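Local structure of regulator of G-protein signaling 16 (Mus musculus, 3C7L) at residues Ala70-Ile73 and Phe74-Ile78; Val86-His90 and Glu91-Leu95; Glu120-Ser123 and Tyr124-Leu128. The protein accelerates GTP hydrolysis by G protein alpha subunits through its RGS domain, driving them into the inactive GDP-bound form and damping receptor signalling, including phototransduction. All coordinates share one frame; numbering follows the deposited sequence.

How the contacts relate
All three contacts are local ones within the all-helical RGS domain, and each mixes buried with exposed residues. Contacts 1 and 2 are neighbours: helix 63-78 runs out beside the start of helix 90-101, and Tyr-77 O meets Val-86 N at 2.9 Å, probably a hydrogen bond. Contact 3, on helix 109-128, lies across the chain's centre from contact 1, with centres about 25 Å apart. Contact 1 sits within a helix, held by backbone bonds with buried Ile-73 and Tyr-77 on its inner side. Contact 2 starts a helix with a side-chain cap on a mostly exposed surface. Contact 3 bridges a proline kink with an ion pair outside and aromatic rings inside.

Contact 1: residues Ala70-Ile73 and Phe74-Ile78; sequences AHHI and FDEYI
His-72 and Glu-76 lie side by side one turn apart on helix 63-78, pointing the same way. The first torsion of His-72 (chi1 167°) sets CG opposite the backbone N, so that the imidazole leans toward the next turn and brings NE2 to 2.8 Å from Glu-76 OE1. Ring and carboxylate planes stand 63° apart; Glu-76 CB sits over one face of the imidazole, toward its rim. The other carboxylate oxygen, OE2, has a long, weak ion pair with Lys-84. The backbone is better satisfied. Phe-74 N donates to Ala-70 O, Asp-75 N to His-71 O (2.9 Å), Glu-76 N to His-72 O, and Tyr-77 N to Ile-73 O (2.9 Å). Where the chain leaves the helix, through a wider pi-type turn at 74-78, backbone hydrogen bonds join Glu-76 with Lys-84 and Tyr-77 with Val-86. Ile-73 O also faces the edge of the Tyr-77 ring near its plane, with CD1 3.5 Å away, while Ile-73 CG2 reaches the same CD1 at 4.3 Å. On the inner side, Ile-73 packs on Phe-57 of helix 45-57, and Phe-74 on Leu-100 of helix 90-101, joining three helices of the RGS domain. Backbone bonds therefore carry this stretch; the NE2-OE1 approach lacks the angle for a hydrogen bond, so any attraction there would probably rest on charge and depend on the imidazole being protonated.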
ATOM      1  N   ALA A  70      -5.810  10.556  -8.390  1.00 13.17           N
ATOM      2  CA  ALA A  70      -4.794   9.784  -9.102  1.00 12.84           C
ATOM      3  C   ALA A  70      -3.475  10.553  -9.190  1.00 14.30           C
ATOM      4  O   ALA A  70      -2.393   9.976  -9.033  1.00 11.12           O
ATOM      5  CB  ALA A  70      -5.284   9.436 -10.496  1.00 12.07           C
ATOM      6  N   HIS A  71      -3.576  11.856  -9.445  1.00 13.84           N
ATOM      7  CA  HIS A  71      -2.403  12.716  -9.551  1.00 16.21           C
ATOM      8  C   HIS A  71      -1.707  12.887  -8.208  1.00 14.82           C
ATOM      9  O   HIS A  71      -0.482  12.941  -8.145  1.00 13.81           O
ATOM     10  CB  HIS A  71      -2.802  14.083 -10.115  1.00 19.46           C
ATOM     11  CG  HIS A  71      -3.035  14.074 -11.592  1.00 23.35           C
ATOM     12  ND1 HIS A  71      -3.967  14.884 -12.207  1.00 26.61           N
ATOM     13  CD2 HIS A  71      -2.449  13.358 -12.581  1.00 25.49           C
ATOM     14  CE1 HIS A  71      -3.947  14.664 -13.510  1.00 27.05           C
ATOM     15  NE2 HIS A  71      -3.035  13.742 -13.763  1.00 25.99           N
ATOM     16  N   HIS A  72      -2.488  12.980  -7.134  1.00 14.60           N
ATOM     17  CA  HIS A  72      -1.917  13.123  -5.800  1.00 14.00           C
ATOM     18  C   HIS A  72      -1.216  11.826  -5.398  1.00 12.35           C
ATOM     19  O   HIS A  72      -0.122  11.853  -4.843  1.00 11.59           O
ATOM     20  CB  HIS A  72      -3.001  13.464  -4.771  1.00 16.14           C
ATOM     21  CG  HIS A  72      -2.551  13.313  -3.349  1.00 21.25           C
ATOM     22  ND1 HIS A  72      -1.579  14.112  -2.785  1.00 22.73           N
ATOM     23  CD2 HIS A  72      -2.913  12.430  -2.388  1.00 22.54           C
ATOM     24  CE1 HIS A  72      -1.360  13.727  -1.540  1.00 23.73           C
ATOM     25  NE2 HIS A  72      -2.157  12.706  -1.275  1.00 25.10           N
ATOM     26  N   ILE A  73      -1.850  10.690  -5.680  1.00 10.91           N
ATOM     27  CA  ILE A  73      -1.263   9.393  -5.347  1.00  8.66           C
ATOM     28  C   ILE A  73       0.039   9.183  -6.122  1.00  8.61           C
ATOM     29  O   ILE A  73       1.040   8.728  -5.566  1.00  7.99           O
ATOM     30  CB  ILE A  73      -2.258   8.245  -5.655  1.00  9.14           C
ATOM     31  CG1 ILE A  73      -3.399   8.276  -4.633  1.00  8.32           C
ATOM     32  CG2 ILE A  73      -1.538   6.893  -5.640  1.00  8.15           C
ATOM     33  CD1 ILE A  73      -4.489   7.233  -4.874  1.00  6.75           C
ATOM     34  N   PHE A  74       0.024   9.532  -7.403  1.00  8.83           N
ATOM     35  CA  PHE A  74       1.212   9.394  -8.245  1.00 10.19           C
ATOM     36  C   PHE A  74       2.349  10.298  -7.737  1.00  9.71           C
ATOM     37  O   PHE A  74       3.490   9.865  -7.601  1.00 10.42           O
ATOM     38  CB  PHE A  74       0.872   9.770  -9.689  1.00 11.41           C
ATOM     39  CG  PHE A  74       2.012   9.593 -10.647  1.00 11.98           C
ATOM     40  CD1 PHE A  74       2.288   8.349 -11.199  1.00 13.02           C
ATOM     41  CD2 PHE A  74       2.825  10.670 -10.983  1.00 12.68           C
ATOM     42  CE1 PHE A  74       3.358   8.177 -12.074  1.00 13.11           C
ATOM     43  CE2 PHE A  74       3.898  10.510 -11.857  1.00 12.22           C
ATOM     44  CZ  PHE A  74       4.164   9.260 -12.403  1.00 12.66           C
ATOM     45  N   ASP A  75       2.026  11.553  -7.452  1.00  9.66           N
ATOM     46  CA  ASP A  75       3.025  12.510  -6.979  1.00 10.67           C
ATOM     47  C   ASP A  75       3.537  12.204  -5.583  1.00 10.46           C
ATOM     48  O   ASP A  75       4.682  12.502  -5.257  1.00 10.85           O
ATOM     49  CB  ASP A  75       2.460  13.934  -6.985  1.00 11.61           C
ATOM     50  CG  ASP A  75       2.219  14.462  -8.386  1.00 13.66           C
ATOM     51  OD1 ASP A  75       2.750  13.869  -9.352  1.00 12.89           O
ATOM     52  OD2 ASP A  75       1.504  15.482  -8.513  1.00 14.75           O
ATOM     53  N   GLU A  76       2.690  11.617  -4.753  1.00  8.96           N
ATOM     54  CA  GLU A  76       3.100  11.311  -3.395  1.00 10.00           C
ATOM     55  C   GLU A  76       3.843   9.990  -3.230  1.00  8.29           C
ATOM     56  O   GLU A  76       4.794   9.913  -2.455  1.00  9.04           O
ATOM     57  CB  GLU A  76       1.886  11.335  -2.455  1.00 12.06           C
ATOM     58  CG  GLU A  76       2.199  10.832  -1.059  1.00 17.63           C
ATOM     59  CD  GLU A  76       1.192  11.281  -0.021  1.00 23.61           C
ATOM     60  OE1 GLU A  76      -0.028  11.161  -0.265  1.00 23.07           O
ATOM     61  OE2 GLU A  76       1.631  11.747   1.052  1.00 26.66           O
ATOM     62  N   TYR A  77       3.427   8.959  -3.963  1.00  9.14           N
ATOM     63  CA  TYR A  77       4.043   7.640  -3.826  1.00 10.31           C
ATOM     64  C   TYR A  77       4.770   7.019  -5.018  1.00  9.66           C
ATOM     65  O   TYR A  77       5.647   6.178  -4.823  1.00  9.66           O
ATOM     66  CB  TYR A  77       2.993   6.615  -3.380  1.00  9.80           C
ATOM     67  CG  TYR A  77       2.198   6.979  -2.149  1.00  9.57           C
ATOM     68  CD1 TYR A  77       0.953   7.589  -2.259  1.00 11.67           C
ATOM     69  CD2 TYR A  77       2.674   6.674  -0.874  1.00  9.84           C
ATOM     70  CE1 TYR A  77       0.193   7.884  -1.133  1.00 12.94           C
ATOM     71  CE2 TYR A  77       1.924   6.966   0.265  1.00 12.52           C
ATOM     72  CZ  TYR A  77       0.682   7.567   0.125  1.00 13.12           C
ATOM     73  OH  TYR A  77      -0.076   7.839   1.238  1.00 16.04           O
ATOM     74  N   ILE A  78       4.416   7.406  -6.239  1.00  9.71           N
ATOM     75  CA  ILE A  78       5.015   6.769  -7.409  1.00 10.60           C
ATOM     76  C   ILE A  78       6.188   7.434  -8.131  1.00 11.30           C
ATOM     77  O   ILE A  78       7.200   6.777  -8.387  1.00 11.13           O
ATOM     78  CB  ILE A  78       3.929   6.461  -8.472  1.00 12.48           C
ATOM     79  CG1 ILE A  78       2.804   5.633  -7.849  1.00 13.93           C
ATOM     80  CG2 ILE A  78       4.546   5.696  -9.648  1.00 10.52           C
ATOM     81  CD1 ILE A  78       3.211   4.219  -7.439  1.00 16.45           C
TER

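Contact 2: residues Val86-His90 and Glu91-Leu95; sequences VNIDH and ETREL
Asp-89 caps the start of helix 90-101 by receiving two hydrogen bonds from Thr-92 on one oxygen. Its OD1 takes the backbone N of Thr-92 at 2.6 Å, nearly in line with the carboxylate C-O bond and with an N-H angle of 166°, and the hydroxyl OG1 of the same residue at 2.8 Å, which arrives from above the carboxylate plane. The aspartate manages this because its CG is wedged between the backbone N and the carbonyl carbon (chi1 58°), a crowded position that turns the carboxylate back over the first turn. The carbonyls then take up the helical pattern: Arg-93 N donates to Asp-89 O, and Glu-94 N to His-90 O at 2.8 Å.

This is an N-cap at the end of the loop that leads from helix 63-78 into helix 90-101. In related RGS domains this loop forms part of the surface that meets the G alpha switch regions.

The His-90 ring and the Arg-93 guanidinium make the contacts of flat groups. Glu-94 CB stands over one face of the His-90 imidazole, 4.2 Å from its centroid, a CH-pi contact offset toward the rim. Arg-93 NH2 comes to the edge of the same ring, near its plane; the two side chains cross at about a right angle, with their planes 64° apart. Bent at its third torsion, Arg-93 brings the guanidinium beside the chain: one face lies over His-90 CA, and NH1 approaches Ile-88 O to 3.0 Å in the guanidinium plane, at an angle too poor for a hydrogen bond.

Apolar packing comes from Ile-88, whose CG2 lies 4.2 Å from Arg-93 CG. Ile-88 also packs on Lys-114, and Thr-92 on Val-110, both of helix 109-128.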
ATOM      1  N   VAL A  86       7.520   4.667  -3.156  1.00 12.23           N
ATOM      2  CA  VAL A  86       7.584   3.248  -2.818  1.00 12.30           C
ATOM      3  C   VAL A  86       8.648   2.572  -3.679  1.00 13.32           C
ATOM      4  O   VAL A  86       8.914   3.006  -4.799  1.00 12.51           O
ATOM      5  CB  VAL A  86       6.219   2.547  -3.036  1.00 11.76           C
ATOM      6  CG1 VAL A  86       5.178   3.147  -2.097  1.00  9.75           C
ATOM      7  CG2 VAL A  86       5.773   2.698  -4.482  1.00 10.30           C
ATOM      8  N   ASN A  87       9.242   1.501  -3.163  1.00 14.91           N
ATOM      9  CA  ASN A  87      10.290   0.787  -3.888  1.00 17.40           C
ATOM     10  C   ASN A  87       9.773  -0.063  -5.045  1.00 18.93           C
ATOM     11  O   ASN A  87       9.563  -1.270  -4.912  1.00 20.80           O
ATOM     12  CB  ASN A  87      11.101  -0.079  -2.924  1.00 20.59           C
ATOM     13  CG  ASN A  87      12.235  -0.815  -3.616  1.00 23.31           C
ATOM     14  OD1 ASN A  87      12.987  -0.228  -4.398  1.00 25.82           O
ATOM     15  ND2 ASN A  87      12.372  -2.100  -3.322  1.00 26.19           N
ATOM     16  N   ILE A  88       9.592   0.590  -6.184  1.00 18.77           N
ATOM     17  CA  ILE A  88       9.104  -0.036  -7.401  1.00 19.63           C
ATOM     18  C   ILE A  88      10.156   0.153  -8.497  1.00 20.40           C
ATOM     19  O   ILE A  88      10.892   1.137  -8.475  1.00 19.38           O
ATOM     20  CB  ILE A  88       7.781   0.635  -7.837  1.00 20.08           C
ATOM     21  CG1 ILE A  88       6.654   0.227  -6.892  1.00 21.83           C
ATOM     22  CG2 ILE A  88       7.470   0.300  -9.266  1.00 23.02           C
ATOM     23  CD1 ILE A  88       6.498  -1.256  -6.735  1.00 19.90           C
ATOM     24  N   ASP A  89      10.236  -0.772  -9.453  1.00 21.55           N
ATOM     25  CA  ASP A  89      11.220  -0.619 -10.525  1.00 21.44           C
ATOM     26  C   ASP A  89      10.753   0.428 -11.531  1.00 21.33           C
ATOM     27  O   ASP A  89       9.605   0.863 -11.491  1.00 22.35           O
ATOM     28  CB  ASP A  89      11.493  -1.956 -11.237  1.00 22.94           C
ATOM     29  CG  ASP A  89      10.242  -2.580 -11.839  1.00 23.97           C
ATOM     30  OD1 ASP A  89       9.327  -1.840 -12.259  1.00 24.83           O
ATOM     31  OD2 ASP A  89      10.188  -3.827 -11.915  1.00 24.31           O
ATOM     32  N   HIS A  90      11.644   0.848 -12.425  1.00 21.10           N
ATOM     33  CA  HIS A  90      11.289   1.850 -13.424  1.00 20.58           C
ATOM     34  C   HIS A  90      10.159   1.357 -14.319  1.00 19.93           C
ATOM     35  O   HIS A  90       9.284   2.127 -14.715  1.00 18.00           O
ATOM     36  CB  HIS A  90      12.492   2.193 -14.303  1.00 21.57           C
ATOM     37  CG  HIS A  90      12.130   2.976 -15.525  1.00 21.48           C
ATOM     38  ND1 HIS A  90      11.698   4.283 -15.468  1.00 22.60           N
ATOM     39  CD2 HIS A  90      12.080   2.619 -16.830  1.00 22.70           C
ATOM     40  CE1 HIS A  90      11.397   4.698 -16.685  1.00 23.12           C
ATOM     41  NE2 HIS A  90      11.620   3.707 -17.531  1.00 23.88           N
ATOM     42  N   GLU A  91      10.203   0.071 -14.646  1.00 19.23           N
ATOM     43  CA  GLU A  91       9.195  -0.547 -15.495  1.00 20.90           C
ATOM     44  C   GLU A  91       7.795  -0.215 -14.987  1.00 19.02           C
ATOM     45  O   GLU A  91       6.941   0.278 -15.734  1.00 18.04           O
ATOM     46  CB  GLU A  91       9.383  -2.063 -15.494  1.00 22.94           C
ATOM     47  CG  GLU A  91       8.547  -2.784 -16.526  1.00 28.07           C
ATOM     48  CD  GLU A  91       9.035  -2.529 -17.935  1.00 30.22           C
ATOM     49  OE1 GLU A  91      10.159  -2.976 -18.264  1.00 32.47           O
ATOM     50  OE2 GLU A  91       8.301  -1.876 -18.715  1.00 31.32           O
ATOM     51  N   THR A  92       7.573  -0.485 -13.704  1.00 18.26           N
ATOM     52  CA  THR A  92       6.280  -0.243 -13.076  1.00 15.73           C
ATOM     53  C   THR A  92       5.959   1.244 -12.952  1.00 15.85           C
ATOM     54  O   THR A  92       4.804   1.639 -13.099  1.00 15.14           O
ATOM     55  CB  THR A  92       6.221  -0.905 -11.689  1.00 14.12           C
ATOM     56  OG1 THR A  92       6.591  -2.284 -11.808  1.00 13.01           O
ATOM     57  CG2 THR A  92       4.809  -0.813 -11.103  1.00 14.55           C
ATOM     58  N   ARG A  93       6.969   2.070 -12.683  1.00 16.32           N
ATOM     59  CA  ARG A  93       6.746   3.511 -12.569  1.00 16.83           C
ATOM     60  C   ARG A  93       6.303   4.083 -13.910  1.00 17.33           C
ATOM     61  O   ARG A  93       5.415   4.936 -13.975  1.00 17.37           O
ATOM     62  CB  ARG A  93       8.019   4.245 -12.129  1.00 17.77           C
ATOM     63  CG  ARG A  93       8.298   4.234 -10.643  1.00 20.82           C
ATOM     64  CD  ARG A  93       9.104   5.472 -10.248  1.00 21.33           C
ATOM     65  NE  ARG A  93      10.383   5.554 -10.950  1.00 21.17           N
ATOM     66  CZ  ARG A  93      11.393   4.715 -10.750  1.00 23.00           C
ATOM     67  NH1 ARG A  93      11.273   3.733  -9.868  1.00 24.08           N
ATOM     68  NH2 ARG A  93      12.522   4.853 -11.432  1.00 23.04           N
ATOM     69  N   GLU A  94       6.937   3.609 -14.978  1.00 17.36           N
ATOM     70  CA  GLU A  94       6.638   4.060 -16.335  1.00 17.38           C
ATOM     71  C   GLU A  94       5.239   3.600 -16.743  1.00 15.35           C
ATOM     72  O   GLU A  94       4.484   4.345 -17.368  1.00 13.71           O
ATOM     73  CB  GLU A  94       7.691   3.499 -17.301  1.00 19.70           C
ATOM     74  CG  GLU A  94       7.549   3.952 -18.744  1.00 25.11           C
ATOM     75  CD  GLU A  94       7.487   5.455 -18.876  1.00 27.08           C
ATOM     76  OE1 GLU A  94       8.323   6.143 -18.255  1.00 29.57           O
ATOM     77  OE2 GLU A  94       6.603   5.949 -19.604  1.00 29.84           O
ATOM     78  N   LEU A  95       4.907   2.367 -16.376  1.00 14.02           N
ATOM     79  CA  LEU A  95       3.600   1.791 -16.675  1.00 13.39           C
ATOM     80  C   LEU A  95       2.506   2.615 -15.996  1.00 12.94           C
ATOM     81  O   LEU A  95       1.493   2.954 -16.606  1.00 12.99           O
ATOM     82  CB  LEU A  95       3.531   0.346 -16.166  1.00 13.89           C
ATOM     83  CG  LEU A  95       2.157  -0.317 -16.305  1.00 15.12           C
ATOM     84  CD1 LEU A  95       1.974  -0.746 -17.737  1.00 16.78           C
ATOM     85  CD2 LEU A  95       2.031  -1.518 -15.384  1.00 14.19           C
TER

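Contact 3: residues Glu120-Ser123 and Tyr124-Leu128; sequences EKDS and YPRFL
Near the C-terminal end of helix 109-128, a salt bridge between Asp-122 and Arg-126 spans a kink in the backbone. The arginine grips the carboxylate side-on: NE donates to OD1 of Asp-122 at 3.1 Å and NH2 to OD2 at 3.2 Å, both at an N-H angle of 167°. The two oxygens lie in the guanidinium plane, yet the nitrogens come from above the carboxylate plane, the two groups being turned 51° apart. A bend at the third torsion of Arg-126 (chi3 -69°) folds the guanidinium back toward the aspartate, one face lying over Ser-123 CA. NH2 also forms a salt bridge with Glu-42. Replacing Arg-126 with an alanine would probably leave both Asp-122 and Glu-42 without this shared positive mate.

The kink falls at Pro-125, whose nitrogen carries no hydrogen for the preceding turn. The CD of the proline ring packs against Glu-120 O at 3.3 Å, and the same oxygen meets the edge of the Tyr-124 ring in plane, 3.6 Å from CD2. Regular bonding resumes as Phe-127 N donates to Ser-123 O at 2.9 Å, while the bond from Arg-126 N to Asp-122 O is weak.

Inward, this part of the RGS domain joins the chain's first helices. Tyr-124, unmodified here but probably an EGFR phosphorylation site, hydrogen-bonds through OH to Trp-18 O, and its ring meets Phe-22; the Phe-127 ring meets Phe-35 of helix 29-40. Glu-120 turns its carboxylate to a salt bridge with Arg-116.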
ATOM      1  N   GLU A 120       3.849  -8.446   2.126  1.00 11.63           N
ATOM      2  CA  GLU A 120       3.405  -9.823   2.302  1.00 12.65           C
ATOM      3  C   GLU A 120       4.506 -10.876   2.347  1.00 13.26           C
ATOM      4  O   GLU A 120       4.395 -11.854   3.080  1.00 12.59           O
ATOM      5  CB  GLU A 120       2.387 -10.174   1.206  1.00 11.17           C
ATOM      6  CG  GLU A 120       1.563 -11.422   1.467  1.00 11.02           C
ATOM      7  CD  GLU A 120       0.352 -11.516   0.548  1.00 11.97           C
ATOM      8  OE1 GLU A 120       0.478 -11.144  -0.636  1.00  9.32           O
ATOM      9  OE2 GLU A 120      -0.722 -11.970   1.003  1.00 10.03           O
ATOM     10  N   LYS A 121       5.577 -10.680   1.588  1.00 14.23           N
ATOM     11  CA  LYS A 121       6.644 -11.669   1.575  1.00 15.24           C
ATOM     12  C   LYS A 121       7.863 -11.331   2.426  1.00 14.31           C
ATOM     13  O   LYS A 121       8.865 -12.043   2.374  1.00 16.49           O
ATOM     14  CB  LYS A 121       7.088 -11.940   0.134  1.00 16.62           C
ATOM     15  CG  LYS A 121       6.018 -12.572  -0.741  1.00 20.23           C
ATOM     16  CD  LYS A 121       5.515 -13.889  -0.153  1.00 22.22           C
ATOM     17  CE  LYS A 121       4.496 -14.548  -1.069  1.00 24.75           C
ATOM     18  NZ  LYS A 121       3.977 -15.825  -0.495  1.00 26.79           N
ATOM     19  N   ASP A 122       7.788 -10.260   3.210  1.00 11.11           N
ATOM     20  CA  ASP A 122       8.923  -9.878   4.046  1.00 11.03           C
ATOM     21  C   ASP A 122       8.562  -9.288   5.411  1.00  9.75           C
ATOM     22  O   ASP A 122       8.711  -9.952   6.445  1.00  8.08           O
ATOM     23  CB  ASP A 122       9.813  -8.891   3.295  1.00 14.76           C
ATOM     24  CG  ASP A 122      10.918  -8.334   4.164  1.00 17.91           C
ATOM     25  OD1 ASP A 122      11.535  -9.120   4.911  1.00 19.51           O
ATOM     26  OD2 ASP A 122      11.176  -7.113   4.098  1.00 22.59           O
ATOM     27  N   SER A 123       8.086  -8.046   5.420  1.00  6.74           N
ATOM     28  CA  SER A 123       7.749  -7.380   6.674  1.00  7.91           C
ATOM     29  C   SER A 123       6.521  -7.941   7.375  1.00  8.53           C
ATOM     30  O   SER A 123       6.433  -7.888   8.602  1.00  9.29           O
ATOM     31  CB  SER A 123       7.583  -5.871   6.446  1.00  7.92           C
ATOM     32  OG  SER A 123       6.656  -5.583   5.410  1.00  5.93           O
ATOM     33  N   TYR A 124       5.575  -8.481   6.610  1.00  8.40           N
ATOM     34  CA  TYR A 124       4.357  -9.045   7.196  1.00  8.58           C
ATOM     35  C   TYR A 124       4.703 -10.262   8.056  1.00  8.74           C
ATOM     36  O   TYR A 124       4.316 -10.330   9.221  1.00  8.63           O
ATOM     37  CB  TYR A 124       3.361  -9.393   6.081  1.00  8.81           C
ATOM     38  CG  TYR A 124       2.215 -10.320   6.450  1.00  8.70           C
ATOM     39  CD1 TYR A 124       1.370 -10.048   7.536  1.00  6.63           C
ATOM     40  CD2 TYR A 124       1.937 -11.441   5.665  1.00  6.78           C
ATOM     41  CE1 TYR A 124       0.273 -10.878   7.822  1.00  7.34           C
ATOM     42  CE2 TYR A 124       0.852 -12.268   5.939  1.00  9.31           C
ATOM     43  CZ  TYR A 124       0.025 -11.982   7.013  1.00  7.97           C
ATOM     44  OH  TYR A 124      -1.051 -12.801   7.248  1.00  6.75           O
ATOM     45  N   PRO A 125       5.436 -11.238   7.496  1.00  7.46           N
ATOM     46  CA  PRO A 125       5.794 -12.409   8.299  1.00  9.03           C
ATOM     47  C   PRO A 125       6.658 -12.044   9.505  1.00  8.33           C
ATOM     48  O   PRO A 125       6.550 -12.670  10.553  1.00 10.47           O
ATOM     49  CB  PRO A 125       6.535 -13.295   7.304  1.00  7.64           C
ATOM     50  CG  PRO A 125       5.833 -12.998   6.027  1.00  9.47           C
ATOM     51  CD  PRO A 125       5.721 -11.487   6.072  1.00  8.71           C
ATOM     52  N   ARG A 126       7.520 -11.040   9.368  1.00  8.35           N
ATOM     53  CA  ARG A 126       8.357 -10.650  10.498  1.00  8.08           C
ATOM     54  C   ARG A 126       7.516  -9.957  11.568  1.00  6.62           C
ATOM     55  O   ARG A 126       7.804 -10.057  12.764  1.00  4.75           O
ATOM     56  CB  ARG A 126       9.524  -9.755  10.042  1.00 10.28           C
ATOM     57  CG  ARG A 126      10.600 -10.540   9.290  1.00  9.71           C
ATOM     58  CD  ARG A 126      11.850  -9.735   8.961  1.00 10.54           C
ATOM     59  NE  ARG A 126      11.625  -8.699   7.956  1.00 10.37           N
ATOM     60  CZ  ARG A 126      11.385  -7.422   8.233  1.00 12.73           C
ATOM     61  NH1 ARG A 126      11.333  -7.009   9.493  1.00 12.56           N
ATOM     62  NH2 ARG A 126      11.217  -6.553   7.245  1.00 11.40           N
ATOM     63  N   PHE A 127       6.465  -9.268  11.137  1.00  6.21           N
ATOM     64  CA  PHE A 127       5.565  -8.587  12.067  1.00  6.18           C
ATOM     65  C   PHE A 127       4.877  -9.627  12.936  1.00  6.27           C
ATOM     66  O   PHE A 127       4.704  -9.431  14.144  1.00  6.82           O
ATOM     67  CB  PHE A 127       4.483  -7.798  11.309  1.00  7.63           C
ATOM     68  CG  PHE A 127       3.307  -7.387  12.173  1.00  9.00           C
ATOM     69  CD1 PHE A 127       3.472  -6.477  13.214  1.00  7.91           C
ATOM     70  CD2 PHE A 127       2.040  -7.927  11.949  1.00 10.32           C
ATOM     71  CE1 PHE A 127       2.395  -6.107  14.023  1.00 10.76           C
ATOM     72  CE2 PHE A 127       0.953  -7.561  12.755  1.00 11.37           C
ATOM     73  CZ  PHE A 127       1.134  -6.650  13.792  1.00 10.23           C
ATOM     74  N   LEU A 128       4.468 -10.726  12.309  1.00  6.13           N
ATOM     75  CA  LEU A 128       3.777 -11.793  13.024  1.00  7.96           C
ATOM     76  C   LEU A 128       4.671 -12.484  14.041  1.00  9.77           C
ATOM     77  O   LEU A 128       4.183 -13.063  15.009  1.00  9.91           O
ATOM     78  CB  LEU A 128       3.229 -12.822  12.035  1.00  6.83           C
ATOM     79  CG  LEU A 128       2.186 -12.289  11.047  1.00  7.98           C
ATOM     80  CD1 LEU A 128       1.761 -13.419  10.108  1.00  7.21           C
ATOM     81  CD2 LEU A 128       0.982 -11.731  11.804  1.00  4.29           C
TER